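Local coordinates for protein phage related exonuclease (Haemophilus somnus 129PT, PDB 3K93) that probably cuts nucleic acid as a metal-dependent, phage-related exonuclease with a PD-(D/E)XK-type core, at residues A[170-173]-A[174-177]; A[138-141]-A[142-146]; A[32-35]-A[36-39]; A[56-59]-A[60-63]. All blocks are in the same frame, centred on the assembly; numbering follows the deposited sequence. Where two conformers were deposited one is given.

Contact 1. Residues A[170-173]-A[174-177]; sequences YDSD and FKLI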
ATOM      1  N   TYR A 170      19.983  -8.932   0.079  1.00 26.86           N
ATOM      2  CA  TYR A 170      19.655  -7.655  -0.533  1.00 26.53           C
ATOM      3  C   TYR A 170      19.843  -6.426   0.357  1.00 24.82           C
ATOM      4  O   TYR A 170      19.803  -5.323  -0.145  1.00 24.83           O
ATOM      5  CB  TYR A 170      18.264  -7.741  -1.161  1.00 26.87           C
ATOM      6  CG  TYR A 170      18.304  -8.730  -2.308  1.00 30.42           C
ATOM      7  CD1 TYR A 170      18.721  -8.329  -3.590  1.00 33.16           C
ATOM      8  CD2 TYR A 170      18.025 -10.098  -2.092  1.00 33.89           C
ATOM      9  CE1 TYR A 170      18.803  -9.264  -4.662  1.00 35.20           C
ATOM     10  CE2 TYR A 170      18.104 -11.029  -3.132  1.00 36.19           C
ATOM     11  CZ  TYR A 170      18.486 -10.609  -4.420  1.00 36.95           C
ATOM     12  OH  TYR A 170      18.559 -11.542  -5.445  1.00 39.80           O
ATOM     13  N   ASP A 171      20.100  -6.637   1.653  1.00 23.16           N
ATOM     14  CA  ASP A 171      20.296  -5.565   2.627  1.00 21.84           C
ATOM     15  C   ASP A 171      21.762  -5.049   2.540  1.00 20.19           C
ATOM     16  O   ASP A 171      22.660  -5.748   2.044  1.00 19.59           O
ATOM     17  CB  ASP A 171      20.013  -6.075   4.063  1.00 21.92           C
ATOM     18  CG  ASP A 171      18.507  -6.281   4.389  1.00 23.67           C
ATOM     19  OD1 ASP A 171      17.659  -5.525   3.897  1.00 22.64           O
ATOM     20  OD2 ASP A 171      18.181  -7.192   5.214  1.00 27.59           O
ATOM     21  N   SER A 172      21.982  -3.834   3.035  1.00 18.28           N
ATOM     22  CA  SER A 172      23.296  -3.189   2.979  1.00 17.48           C
ATOM     23  C   SER A 172      24.026  -3.205   4.342  1.00 16.36           C
ATOM     24  O   SER A 172      23.549  -2.631   5.324  1.00 15.49           O
ATOM     25  CB  SER A 172      23.149  -1.743   2.489  1.00 17.54           C
ATOM     26  OG  SER A 172      24.385  -1.033   2.525  1.00 16.67           O
ATOM     27  N   ASP A 173      25.175  -3.878   4.371  1.00 15.34           N
ATOM     28  CA  ASP A 173      26.154  -3.764   5.462  1.00 15.22           C
ATOM     29  C   ASP A 173      26.555  -2.334   5.683  1.00 13.44           C
ATOM     30  O   ASP A 173      26.690  -1.894   6.809  1.00 12.46           O
ATOM     31  CB  ASP A 173      27.435  -4.533   5.122  1.00 15.94           C
ATOM     32  CG  ASP A 173      27.269  -6.028   5.224  1.00 20.04           C
ATOM     33  OD1 ASP A 173      26.172  -6.535   5.580  1.00 23.91           O
ATOM     34  OD2 ASP A 173      28.265  -6.714   4.933  1.00 27.51           O
ATOM     35  N   PHE A 174      26.781  -1.612   4.600  1.00 12.34           N
ATOM     36  CA  PHE A 174      27.232  -0.224   4.712  1.00 12.59           C
ATOM     37  C   PHE A 174      26.211   0.627   5.446  1.00 12.12           C
ATOM     38  O   PHE A 174      26.545   1.334   6.397  1.00 11.41           O
ATOM     39  CB  PHE A 174      27.522   0.345   3.325  1.00 12.84           C
ATOM     40  CG  PHE A 174      27.912   1.763   3.331  1.00 13.68           C
ATOM     41  CD1 PHE A 174      29.142   2.147   3.822  1.00 15.58           C
ATOM     42  CD2 PHE A 174      27.069   2.726   2.823  1.00 14.89           C
ATOM     43  CE1 PHE A 174      29.527   3.456   3.822  1.00 16.01           C
ATOM     44  CE2 PHE A 174      27.464   4.078   2.839  1.00 15.53           C
ATOM     45  CZ  PHE A 174      28.689   4.428   3.328  1.00 14.52           C
ATOM     46  N   LYS A 175      24.958   0.510   5.036  1.00 12.20           N
ATOM     47  CA  LYS A 175      23.878   1.306   5.648  1.00 12.94           C
ATOM     48  C   LYS A 175      23.466   0.843   7.053  1.00 12.78           C
ATOM     49  O   LYS A 175      23.284   1.664   7.931  1.00 13.28           O
ATOM     50  CB  LYS A 175      22.671   1.377   4.721  1.00 12.33           C
ATOM     51  CG  LYS A 175      22.965   2.189   3.452  1.00 14.43           C
ATOM     52  CD  LYS A 175      21.985   1.904   2.350  1.00 17.66           C
ATOM     53  CE  LYS A 175      20.751   2.700   2.489  1.00 21.31           C
ATOM     54  NZ  LYS A 175      19.845   2.359   1.370  1.00 23.24           N
ATOM     55  N   LEU A 176      23.328  -0.470   7.247  1.00 12.73           N
ATOM     56  CA  LEU A 176      22.796  -1.025   8.465  1.00 12.17           C
ATOM     57  C   LEU A 176      23.815  -1.157   9.617  1.00 12.11           C
ATOM     58  O   LEU A 176      23.392  -1.294  10.774  1.00 12.48           O
ATOM     59  CB  LEU A 176      22.159  -2.385   8.180  1.00 12.48           C
ATOM     60  CG  LEU A 176      20.985  -2.389   7.197  1.00 12.57           C
ATOM     61  CD1 LEU A 176      20.507  -3.791   6.960  1.00 10.80           C
ATOM     62  CD2 LEU A 176      19.853  -1.496   7.688  1.00 10.63           C
ATOM     63  N   ILE A 177      25.113  -1.129   9.295  1.00 11.57           N
ATOM     64  CA  ILE A 177      26.210  -1.188  10.264  1.00 11.77           C
ATOM     65  C   ILE A 177      27.183   0.024  10.195  1.00 12.31           C
ATOM     66  O   ILE A 177      27.275   0.817  11.138  1.00 12.42           O
ATOM     67  CB  ILE A 177      27.062  -2.470  10.094  1.00 11.68           C
ATOM     68  CG1 ILE A 177      26.183  -3.744  10.181  1.00 12.12           C
ATOM     69  CG2 ILE A 177      28.218  -2.496  11.157  1.00 11.15           C
ATOM     70  CD1 ILE A 177      27.035  -5.062  10.018  1.00 10.96           C
TER

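Contact 2. Residues A[138-141]-A[142-146]; sequences DIQM and QGYMW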
ATOM      1  N   ASP A 138       2.043   4.757  22.354  1.00 15.20           N
ATOM      2  CA  ASP A 138       1.443   5.541  23.434  1.00 15.28           C
ATOM      3  C   ASP A 138       0.372   4.751  24.199  1.00 14.90           C
ATOM      4  O   ASP A 138       0.378   4.718  25.421  1.00 15.22           O
ATOM      5  CB  ASP A 138       0.905   6.897  22.944  1.00 15.64           C
ATOM      6  CG  ASP A 138       0.063   6.810  21.665  1.00 18.00           C
ATOM      7  OD1 ASP A 138      -0.162   5.721  21.106  1.00 22.84           O
ATOM      8  OD2 ASP A 138      -0.390   7.867  21.206  1.00 21.48           O
ATOM      9  N   ILE A 139      -0.501   4.064  23.474  1.00 14.67           N
ATOM     10  CA  ILE A 139      -1.586   3.288  24.083  1.00 14.58           C
ATOM     11  C   ILE A 139      -1.001   2.048  24.786  1.00 13.52           C
ATOM     12  O   ILE A 139      -1.454   1.650  25.871  1.00 12.43           O
ATOM     13  CB  ILE A 139      -2.604   2.807  23.024  1.00 15.09           C
ATOM     14  CG1 ILE A 139      -3.126   3.979  22.172  1.00 18.56           C
ATOM     15  CG2 ILE A 139      -3.774   2.156  23.692  1.00 13.79           C
ATOM     16  CD1 ILE A 139      -3.794   5.102  23.035  1.00 21.97           C
ATOM     17  N   GLN A 140       0.006   1.451  24.161  1.00 12.48           N
ATOM     18  CA  GLN A 140       0.710   0.330  24.778  1.00 12.38           C
ATOM     19  C   GLN A 140       1.239   0.727  26.156  1.00 12.32           C
ATOM     20  O   GLN A 140       1.151  -0.061  27.108  1.00 12.30           O
ATOM     21  CB  GLN A 140       1.859  -0.121  23.887  1.00 12.40           C
ATOM     22  CG  GLN A 140       2.675  -1.317  24.374  1.00 13.68           C
ATOM     23  CD  GLN A 140       3.960  -1.543  23.587  1.00 16.36           C
ATOM     24  OE1 GLN A 140       4.411  -0.661  22.859  1.00 17.85           O
ATOM     25  NE2 GLN A 140       4.580  -2.719  23.771  1.00 16.44           N
HETATM   26  N   MSE A 141       1.807   1.937  26.260  1.00 11.64           N
HETATM   27  CA  MSE A 141       2.384   2.382  27.535  1.00 11.50           C
HETATM   28  C   MSE A 141       1.267   2.586  28.551  1.00 11.76           C
HETATM   29  O   MSE A 141       1.496   2.363  29.742  1.00 11.06           O
HETATM   30  CB  MSE A 141       3.182   3.705  27.395  1.00 11.18           C
HETATM   31  CG  MSE A 141       4.500   3.690  26.625  1.00 10.20           C
HETATM   32 SE   MSE A 141       5.642   2.280  27.175  0.75 11.77          SE
HETATM   33  CE  MSE A 141       5.238   1.150  25.716  1.00 12.36           C
ATOM     34  N   GLN A 142       0.079   3.032  28.099  1.00 11.36           N
ATOM     35  CA  GLN A 142      -1.028   3.248  29.032  1.00 12.30           C
ATOM     36  C   GLN A 142      -1.457   1.913  29.621  1.00 12.30           C
ATOM     37  O   GLN A 142      -1.784   1.839  30.797  1.00 12.61           O
ATOM     38  CB  GLN A 142      -2.222   3.925  28.391  1.00 11.58           C
ATOM     39  CG  GLN A 142      -1.942   5.296  27.873  1.00 13.31           C
ATOM     40  CD  GLN A 142      -1.773   6.348  28.951  1.00 14.02           C
ATOM     41  OE1 GLN A 142      -2.036   6.114  30.143  1.00 14.84           O
ATOM     42  NE2 GLN A 142      -1.357   7.528  28.529  1.00 11.30           N
ATOM     43  N   GLY A 143      -1.413   0.873  28.797  1.00 12.51           N
ATOM     44  CA  GLY A 143      -1.711  -0.476  29.229  1.00 12.56           C
ATOM     45  C   GLY A 143      -0.701  -0.975  30.239  1.00 13.11           C
ATOM     46  O   GLY A 143      -1.097  -1.563  31.250  1.00 12.76           O
ATOM     47  N   TYR A 144       0.602  -0.725  30.013  1.00 12.64           N
ATOM     48  CA  TYR A 144       1.583  -1.121  31.032  1.00 12.37           C
ATOM     49  C   TYR A 144       1.451  -0.306  32.318  1.00 12.61           C
ATOM     50  O   TYR A 144       1.653  -0.834  33.421  1.00 13.34           O
ATOM     51  CB  TYR A 144       3.014  -0.990  30.518  1.00 12.32           C
ATOM     52  CG  TYR A 144       3.415  -1.897  29.355  1.00 11.74           C
ATOM     53  CD1 TYR A 144       2.947  -3.187  29.257  1.00 12.85           C
ATOM     54  CD2 TYR A 144       4.337  -1.469  28.402  1.00 14.03           C
ATOM     55  CE1 TYR A 144       3.319  -4.023  28.239  1.00 12.69           C
ATOM     56  CE2 TYR A 144       4.722  -2.312  27.347  1.00 14.92           C
ATOM     57  CZ  TYR A 144       4.207  -3.597  27.286  1.00 14.81           C
ATOM     58  OH  TYR A 144       4.542  -4.468  26.272  1.00 14.73           O
HETATM   59  N   MSE A 145       1.177   0.989  32.205  1.00 12.37           N
HETATM   60  CA  MSE A 145       1.055   1.821  33.395  1.00 12.06           C
HETATM   61  C   MSE A 145      -0.142   1.354  34.239  1.00 12.29           C
HETATM   62  O   MSE A 145      -0.120   1.419  35.470  1.00 12.25           O
HETATM   63  CB  MSE A 145       0.921   3.303  33.037  1.00 11.48           C
HETATM   64  CG  MSE A 145       2.216   3.933  32.610  1.00 11.29           C
HETATM   65 SE   MSE A 145       2.102   5.837  32.333  0.75  9.26          SE
HETATM   66  CE  MSE A 145       1.475   5.932  30.476  1.00  9.68           C
ATOM     67  N   TRP A 146      -1.179   0.882  33.563  1.00 13.03           N
ATOM     68  CA  TRP A 146      -2.365   0.347  34.228  1.00 13.40           C
ATOM     69  C   TRP A 146      -2.000  -0.930  34.984  1.00 13.91           C
ATOM     70  O   TRP A 146      -2.245  -1.025  36.157  1.00 13.61           O
ATOM     71  CB  TRP A 146      -3.441   0.049  33.200  1.00 13.17           C
ATOM     72  CG  TRP A 146      -4.701  -0.332  33.762  1.00 13.31           C
ATOM     73  CD1 TRP A 146      -5.129  -0.170  35.067  1.00 14.14           C
ATOM     74  CD2 TRP A 146      -5.774  -0.924  33.064  1.00 12.91           C
ATOM     75  NE1 TRP A 146      -6.397  -0.637  35.202  1.00 13.46           N
ATOM     76  CE2 TRP A 146      -6.820  -1.111  33.988  1.00 14.32           C
ATOM     77  CE3 TRP A 146      -5.958  -1.326  31.738  1.00 14.14           C
ATOM     78  CZ2 TRP A 146      -8.028  -1.661  33.627  1.00 16.68           C
ATOM     79  CZ3 TRP A 146      -7.144  -1.861  31.379  1.00 14.35           C
ATOM     80  CH2 TRP A 146      -8.174  -2.037  32.314  1.00 15.79           C
TER

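Contact 3. Residues A[32-35]-A[36-39]; sequences KLTD and TAKS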
ATOM      1  N   LYS A  32     -19.726   0.688  19.543  1.00 18.62           N
ATOM      2  CA  LYS A  32     -19.559   0.027  18.236  1.00 18.35           C
ATOM      3  C   LYS A  32     -18.082  -0.005  17.903  1.00 17.09           C
ATOM      4  O   LYS A  32     -17.365   0.967  18.152  1.00 16.18           O
ATOM      5  CB  LYS A  32     -20.296   0.772  17.123  1.00 18.41           C
ATOM      6  CG  LYS A  32     -21.772   1.067  17.439  1.00 19.58           C
ATOM      7  CD  LYS A  32     -22.675   0.217  16.646  1.00 19.69           C
ATOM      8  CE  LYS A  32     -24.080   0.386  17.086  1.00 18.20           C
ATOM      9  NZ  LYS A  32     -24.841  -0.694  16.439  1.00 18.89           N
ATOM     10  N   LEU A  33     -17.641  -1.101  17.323  1.00 16.06           N
ATOM     11  CA  LEU A  33     -16.246  -1.257  16.929  1.00 16.31           C
ATOM     12  C   LEU A  33     -16.003  -0.728  15.514  1.00 15.45           C
ATOM     13  O   LEU A  33     -16.871  -0.821  14.671  1.00 15.32           O
ATOM     14  CB  LEU A  33     -15.872  -2.739  16.953  1.00 16.76           C
ATOM     15  CG  LEU A  33     -15.786  -3.464  18.304  1.00 18.01           C
ATOM     16  CD1 LEU A  33     -15.602  -4.926  18.041  1.00 20.32           C
ATOM     17  CD2 LEU A  33     -14.653  -2.945  19.115  1.00 19.32           C
ATOM     18  N   THR A  34     -14.807  -0.222  15.241  1.00 15.27           N
ATOM     19  CA  THR A  34     -14.439   0.183  13.884  1.00 15.35           C
ATOM     20  C   THR A  34     -14.168  -1.058  13.066  1.00 15.97           C
ATOM     21  O   THR A  34     -13.931  -2.137  13.629  1.00 15.62           O
ATOM     22  CB  THR A  34     -13.150   1.016  13.900  1.00 15.94           C
ATOM     23  OG1 THR A  34     -12.111   0.237  14.503  1.00 15.34           O
ATOM     24  CG2 THR A  34     -13.345   2.343  14.717  1.00 14.05           C
ATOM     25  N   ASP A  35     -14.175  -0.913  11.748  1.00 16.30           N
ATOM     26  CA  ASP A  35     -13.817  -2.023  10.846  1.00 17.15           C
ATOM     27  C   ASP A  35     -12.384  -2.526  11.089  1.00 16.66           C
ATOM     28  O   ASP A  35     -12.124  -3.726  11.033  1.00 16.57           O
ATOM     29  CB  ASP A  35     -13.939  -1.601   9.373  1.00 17.83           C
ATOM     30  CG  ASP A  35     -15.380  -1.459   8.902  1.00 20.57           C
ATOM     31  OD1 ASP A  35     -16.314  -1.929   9.582  1.00 26.13           O
ATOM     32  OD2 ASP A  35     -15.580  -0.894   7.809  1.00 25.77           O
ATOM     33  N   THR A  36     -11.458  -1.613  11.335  1.00 15.82           N
ATOM     34  CA  THR A  36     -10.120  -2.022  11.721  1.00 15.97           C
ATOM     35  C   THR A  36     -10.101  -2.892  12.951  1.00 14.90           C
ATOM     36  O   THR A  36      -9.376  -3.873  12.979  1.00 14.32           O
ATOM     37  CB  THR A  36      -9.211  -0.803  11.973  1.00 16.18           C
ATOM     38  OG1 THR A  36      -9.065  -0.145  10.743  1.00 18.33           O
ATOM     39  CG2 THR A  36      -7.796  -1.176  12.516  1.00 16.62           C
ATOM     40  N   ALA A  37     -10.857  -2.498  13.980  1.00 13.97           N
ATOM     41  CA  ALA A  37     -10.869  -3.232  15.246  1.00 13.15           C
ATOM     42  C   ALA A  37     -11.428  -4.639  15.019  1.00 12.53           C
ATOM     43  O   ALA A  37     -10.871  -5.632  15.509  1.00 10.84           O
ATOM     44  CB  ALA A  37     -11.689  -2.468  16.345  1.00 11.95           C
ATOM     45  N   LYS A  38     -12.507  -4.716  14.252  1.00 12.49           N
ATOM     46  CA  LYS A  38     -13.123  -6.009  13.955  1.00 13.25           C
ATOM     47  C   LYS A  38     -12.212  -6.936  13.188  1.00 12.83           C
ATOM     48  O   LYS A  38     -12.153  -8.112  13.464  1.00 11.82           O
ATOM     49  CB  LYS A  38     -14.400  -5.819  13.190  1.00 13.33           C
ATOM     50  CG  LYS A  38     -15.481  -5.249  14.060  1.00 15.92           C
ATOM     51  CD  LYS A  38     -16.550  -4.621  13.199  1.00 20.12           C
ATOM     52  CE  LYS A  38     -17.716  -5.476  13.020  1.00 22.87           C
ATOM     53  NZ  LYS A  38     -18.920  -4.571  12.721  1.00 22.59           N
ATOM     54  N   SER A  39     -11.488  -6.376  12.245  1.00 13.13           N
ATOM     55  CA  SER A  39     -10.535  -7.145  11.484  1.00 14.03           C
ATOM     56  C   SER A  39      -9.426  -7.700  12.416  1.00 13.62           C
ATOM     57  O   SER A  39      -9.067  -8.878  12.329  1.00 13.46           O
ATOM     58  CB  SER A  39      -9.958  -6.287  10.359  1.00 14.35           C
ATOM     59  OG  SER A  39      -8.960  -7.014   9.692  1.00 16.81           O
TER
HETATM   60  O   HOH W   1     -17.380  -1.655  12.274  1.00 34.19           O

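Contact 4. Residues A[56-59]-A[60-63]; sequences EGNK and YTQK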
ATOM      1  N   GLU A  56       3.867 -13.486  12.009  1.00 29.48           N
ATOM      2  CA  GLU A  56       4.936 -14.390  12.411  1.00 30.61           C
ATOM      3  C   GLU A  56       6.136 -13.725  13.128  1.00 31.04           C
ATOM      4  O   GLU A  56       6.646 -14.263  14.125  1.00 32.52           O
ATOM      5  CB  GLU A  56       5.459 -15.175  11.205  1.00 31.06           C
ATOM      6  CG  GLU A  56       5.708 -16.667  11.525  1.00 32.69           C
ATOM      7  CD  GLU A  56       4.448 -17.416  12.000  1.00 32.89           C
ATOM      8  OE1 GLU A  56       3.579 -17.737  11.173  1.00 37.06           O
ATOM      9  OE2 GLU A  56       4.335 -17.711  13.200  1.00 32.94           O
ATOM     10  N   GLY A  57       6.588 -12.577  12.655  1.00 29.76           N
ATOM     11  CA  GLY A  57       7.847 -12.042  13.136  1.00 29.07           C
ATOM     12  C   GLY A  57       8.877 -12.204  12.033  1.00 27.82           C
ATOM     13  O   GLY A  57       8.793 -13.144  11.229  1.00 26.44           O
ATOM     14  N   ASN A  58       9.852 -11.289  12.034  1.00 26.04           N
ATOM     15  CA  ASN A  58      10.732 -11.060  10.887  1.00 24.72           C
ATOM     16  C   ASN A  58      12.067 -10.429  11.366  1.00 22.96           C
ATOM     17  O   ASN A  58      12.278 -10.270  12.560  1.00 21.86           O
ATOM     18  CB  ASN A  58      10.001 -10.108   9.931  1.00 24.89           C
ATOM     19  CG  ASN A  58       9.514  -8.844  10.641  1.00 25.67           C
ATOM     20  OD1 ASN A  58      10.182  -8.326  11.533  1.00 24.42           O
ATOM     21  ND2 ASN A  58       8.343  -8.358  10.258  1.00 26.66           N
ATOM     22  N   LYS A  59      12.939 -10.033  10.441  1.00 21.20           N
ATOM     23  CA  LYS A  59      14.236  -9.463  10.839  1.00 20.46           C
ATOM     24  C   LYS A  59      14.090  -8.221  11.753  1.00 19.34           C
ATOM     25  O   LYS A  59      14.868  -8.024  12.668  1.00 18.57           O
ATOM     26  CB  LYS A  59      15.110  -9.190   9.592  1.00 20.47           C
ATOM     27  CG  LYS A  59      14.585  -8.105   8.663  1.00 20.15           C
ATOM     28  CD  LYS A  59      15.141  -8.245   7.240  1.00 19.68           C
ATOM     29  CE  LYS A  59      14.666  -7.080   6.354  1.00 20.13           C
ATOM     30  NZ  LYS A  59      15.455  -6.982   5.113  1.00 22.65           N
ATOM     31  N   TYR A  60      13.058  -7.409  11.525  1.00 18.92           N
ATOM     32  CA  TYR A  60      12.827  -6.192  12.345  1.00 18.37           C
ATOM     33  C   TYR A  60      12.603  -6.529  13.810  1.00 17.66           C
ATOM     34  O   TYR A  60      13.266  -5.976  14.692  1.00 17.26           O
ATOM     35  CB  TYR A  60      11.661  -5.328  11.769  1.00 18.88           C
ATOM     36  CG  TYR A  60      11.784  -5.103  10.268  1.00 18.89           C
ATOM     37  CD1 TYR A  60      12.899  -4.503   9.747  1.00 16.52           C
ATOM     38  CD2 TYR A  60      10.810  -5.552   9.388  1.00 20.16           C
ATOM     39  CE1 TYR A  60      13.055  -4.310   8.383  1.00 19.25           C
ATOM     40  CE2 TYR A  60      10.952  -5.376   8.009  1.00 21.27           C
ATOM     41  CZ  TYR A  60      12.083  -4.746   7.520  1.00 20.43           C
ATOM     42  OH  TYR A  60      12.266  -4.581   6.181  1.00 21.80           O
ATOM     43  N   THR A  61      11.701  -7.476  14.062  1.00 17.45           N
ATOM     44  CA  THR A  61      11.395  -7.929  15.422  1.00 16.86           C
ATOM     45  C   THR A  61      12.546  -8.801  15.976  1.00 17.02           C
ATOM     46  O   THR A  61      12.831  -8.750  17.166  1.00 18.37           O
ATOM     47  CB  THR A  61      10.048  -8.731  15.488  1.00 16.93           C
ATOM     48  OG1 THR A  61      10.184  -9.922  14.732  1.00 17.55           O
ATOM     49  CG2 THR A  61       8.854  -7.914  14.923  1.00 14.95           C
ATOM     50  N   GLN A  62      13.201  -9.595  15.140  1.00 16.54           N
ATOM     51  CA  GLN A  62      14.333 -10.366  15.624  0.50 17.03           C
ATOM     52  C   GLN A  62      15.484  -9.461  16.079  1.00 17.02           C
ATOM     53  O   GLN A  62      16.172  -9.798  17.040  1.00 17.22           O
ATOM     54  CB  GLN A  62      14.817 -11.381  14.589  0.50 17.64           C
ATOM     55  CG  GLN A  62      15.736 -12.505  15.165  0.50 18.81           C
ATOM     56  CD  GLN A  62      15.305 -13.038  16.552  0.50 19.94           C
ATOM     57  OE1 GLN A  62      16.133 -13.151  17.452  0.50 21.03           O
ATOM     58  NE2 GLN A  62      14.017 -13.372  16.714  0.50 19.32           N
ATOM     59  N   LYS A  63      15.686  -8.308  15.437  1.00 16.33           N
ATOM     60  CA  LYS A  63      16.756  -7.389  15.879  1.00 16.04           C
ATOM     61  C   LYS A  63      16.526  -6.947  17.318  1.00 16.50           C
ATOM     62  O   LYS A  63      17.452  -6.977  18.148  1.00 15.20           O
ATOM     63  CB  LYS A  63      16.891  -6.172  14.963  1.00 15.40           C
ATOM     64  CG  LYS A  63      17.957  -5.155  15.384  1.00 14.33           C
ATOM     65  CD  LYS A  63      18.101  -4.031  14.398  1.00 10.83           C
ATOM     66  CE  LYS A  63      19.134  -2.987  14.825  1.00  9.32           C
ATOM     67  NZ  LYS A  63      19.438  -1.924  13.782  1.00  5.03           N
TER

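Contact 1. Residues A[170-173]-A[174-177]
Ser-172 O accepts the backbone N-H of Leu-176 at 2.9 Å, closing the first turn of helix 173-181. The same serine also caps that turn with its side chain: OG takes the amide of Lys-175 at 3.0 Å, with an N-H...O angle of 166° that makes the bond almost straight. The hydroxyl can do this because its first torsion (175°) turns it away from the serine's own backbone N and toward the amide of Lys-175. A short side chain whose acceptor oxygen stays close to the backbone is well suited to such an N-cap. One residue on, Asp-173 O receives Ile-177 N at 3.0 Å.

Around this polar turn the carbon contacts are modest. Leu-176, the buried residue of the turn, sets CD1 3.7 Å from CB of Asp-171, so the residue before the cap lies against the one closing the turn. The CD of Lys-175 passes 3.8 Å from Ser-172 CB before the chain bends at chi3 and carries NZ elsewhere, to a salt bridge with Glu-56 of the second subunit. The carboxylate of Asp-171 likewise finds its charged partner outside, in Lys-59.

Serine thus satisfies an amide that no preceding turn could serve, while Asp-173, in the first turn, would probably interact favourably with the positive end of the helix dipole.

Contact 2. Residues A[138-141]-A[142-146]
Gln-140 and Tyr-144 meet on one side of helix 137-148 in the Q-x3-Y pattern familiar from RecB-like members of the PD-(D/E)XK nuclease superfamily. The two side chains run alongside each other and point the same way. At their ends Gln-140 NE2 donates to Tyr-144 OH at 3.1 Å, a somewhat bent bond, with the hydroxyl 24° out of the amide plane. The glutamine can travel beside the ring because CG stands opposite the backbone N (chi1 -178°) and the chain continues extended, bringing CG within 3.7 Å of Tyr-144 CE2. Its other amide atom, OE1, is taken by Lys-113, next to the sodium ligands Asp-111 and Thr-112; tyrosine thus probably steadies the amide that holds this lysine.

Selenomethionine Met-141 supports the ring from another direction. Its bent chain places SE at the ring edge in a Met-aromatic contact, and the same side chain packs on Ala-153 and Ile-155 of strand 152-158.

The backbone fixes the spacing: Tyr-144 N hydrogen-bonds to Gln-140 O, the i to i+4 link that sets both residues on one helix side. That carbonyl oxygen also lies over one ring face of Tyr-144, 3.6 Å above its plane and offset toward the rim.

Contact 3. Residues A[32-35]-A[36-39]
Thr-34 caps helix 35-50 through OG1, which accepts the backbone N-H of Ala-37 at 3.1 Å. The hydroxyl sits between the threonine's backbone N and carbonyl carbon (chi1 58°), a crowded position that nevertheless directs it at the helix start. It also presses on the alanine itself, with OG1 3.3 Å from Ala-37 CB, where a side chain of a single methyl suits so close an approach. Behind the cap, Thr-34 O receives Lys-38 N, and Asp-35 O receives Ser-39 N, so the regular helical pattern begins at once.

The tight part is the inner one. Leu-33, just before the cap, turns toward the helix and lays CB 3.8 Å from CG of Lys-38, while CD2 meets Ala-37 CB at 4.1 Å. These are the positions of a hydrophobic staple, with lysine methylenes in place of a wholly apolar residue. Leucine extends the packing to Arg-207, Ala-210 and Tyr-214 of helix 198-221.

The outer part is looser and wet. Asp-35 OD1 and Lys-38 NZ stand 4.9 Å apart, too far for direct contact, with a water between them. That water donates to Leu-33 O at 2.6 Å and to Asp-35 OD1, and accepts weakly from Lys-38 NZ.

Lysine therefore works in two ways, its methylenes against leucine and its ammonium in the hydrated fringe, where the attraction to Asp-35 is probably relayed in part by the water. The aspartate, in the first turn, would probably also gain from the helix dipole.

Contact 4. Residues A[56-59]-A[60-63]
Thr-61 donates twice to Asn-58 at the start of helix 59-66, from its backbone N to OD1 and from its hydroxyl to the backbone O. The asparagine is the N-cap: OD1 accepts Thr-61 N at 3.1 Å, nearly along the C=O axis. Its short amide arm reaches there because CG is tucked between the backbone N and the carbonyl carbon (chi1 53°). Besides, the Thr-61 hydroxyl OG1 donates to Asn-58 O at 3.0 Å, and this carbonyl is gripped a second time by Gln-62 N at 2.8 Å. Two donors on one oxygen, plus the capping bond, pin the asparagine from both its backbone and its side chain. Lys-63 N to Lys-59 O continues the helix.

Among the carbon contacts, the clearest is a CH-pi interaction between neighbours. Lys-59 runs extended alongside Tyr-60, its CG centred over one ring face 4.1 Å from the centroid, and CE passes 3.5 Å from Tyr-60 OH. A long aliphatic chain is apt for covering a ring along its length. The amide of Asn-58 stands steeply to that ring, its plane turned 76° from it. Close to the cap, Gly-57 CA lies near Thr-61 OG1, and glycine readily adopts the positive phi found there.

Both lysines end on partners in the fold: Lys-59 NZ forms a salt bridge with Asp-171, and Lys-63 NZ is held by Ser-115 O, Trp-116 O, Phe-160 O and Thr-162 OG1, which ties the helix to the loops following strands 108-114 and 152-158, while Tyr-60 meets the Trp-116 ring edge-to-face.

Overall arrangement
Three of the four sites, contacts 1, 3 and 4, are capped helix starts at the surface, whereas contact 2 lies buried along helix 137-148. It is also the site nearest the metal: the Gln-140 side chain is about 6 Å from the sodium ion bound by Asp-100, Asp-111 and Thr-112. Contacts 1 and 4 have centres 16 Å apart and touch directly, Asp-171 OD2 meeting Lys-59 NZ at 2.7 Å. They also meet between copies in the trimer, where Glu-56 pairs with Lys-175 of the third subunit. Contacts 2 and 3 touch none of the others; the centre of contact 3 is about 20 Å from that of contact 2 and 38 Å from that of contact 1.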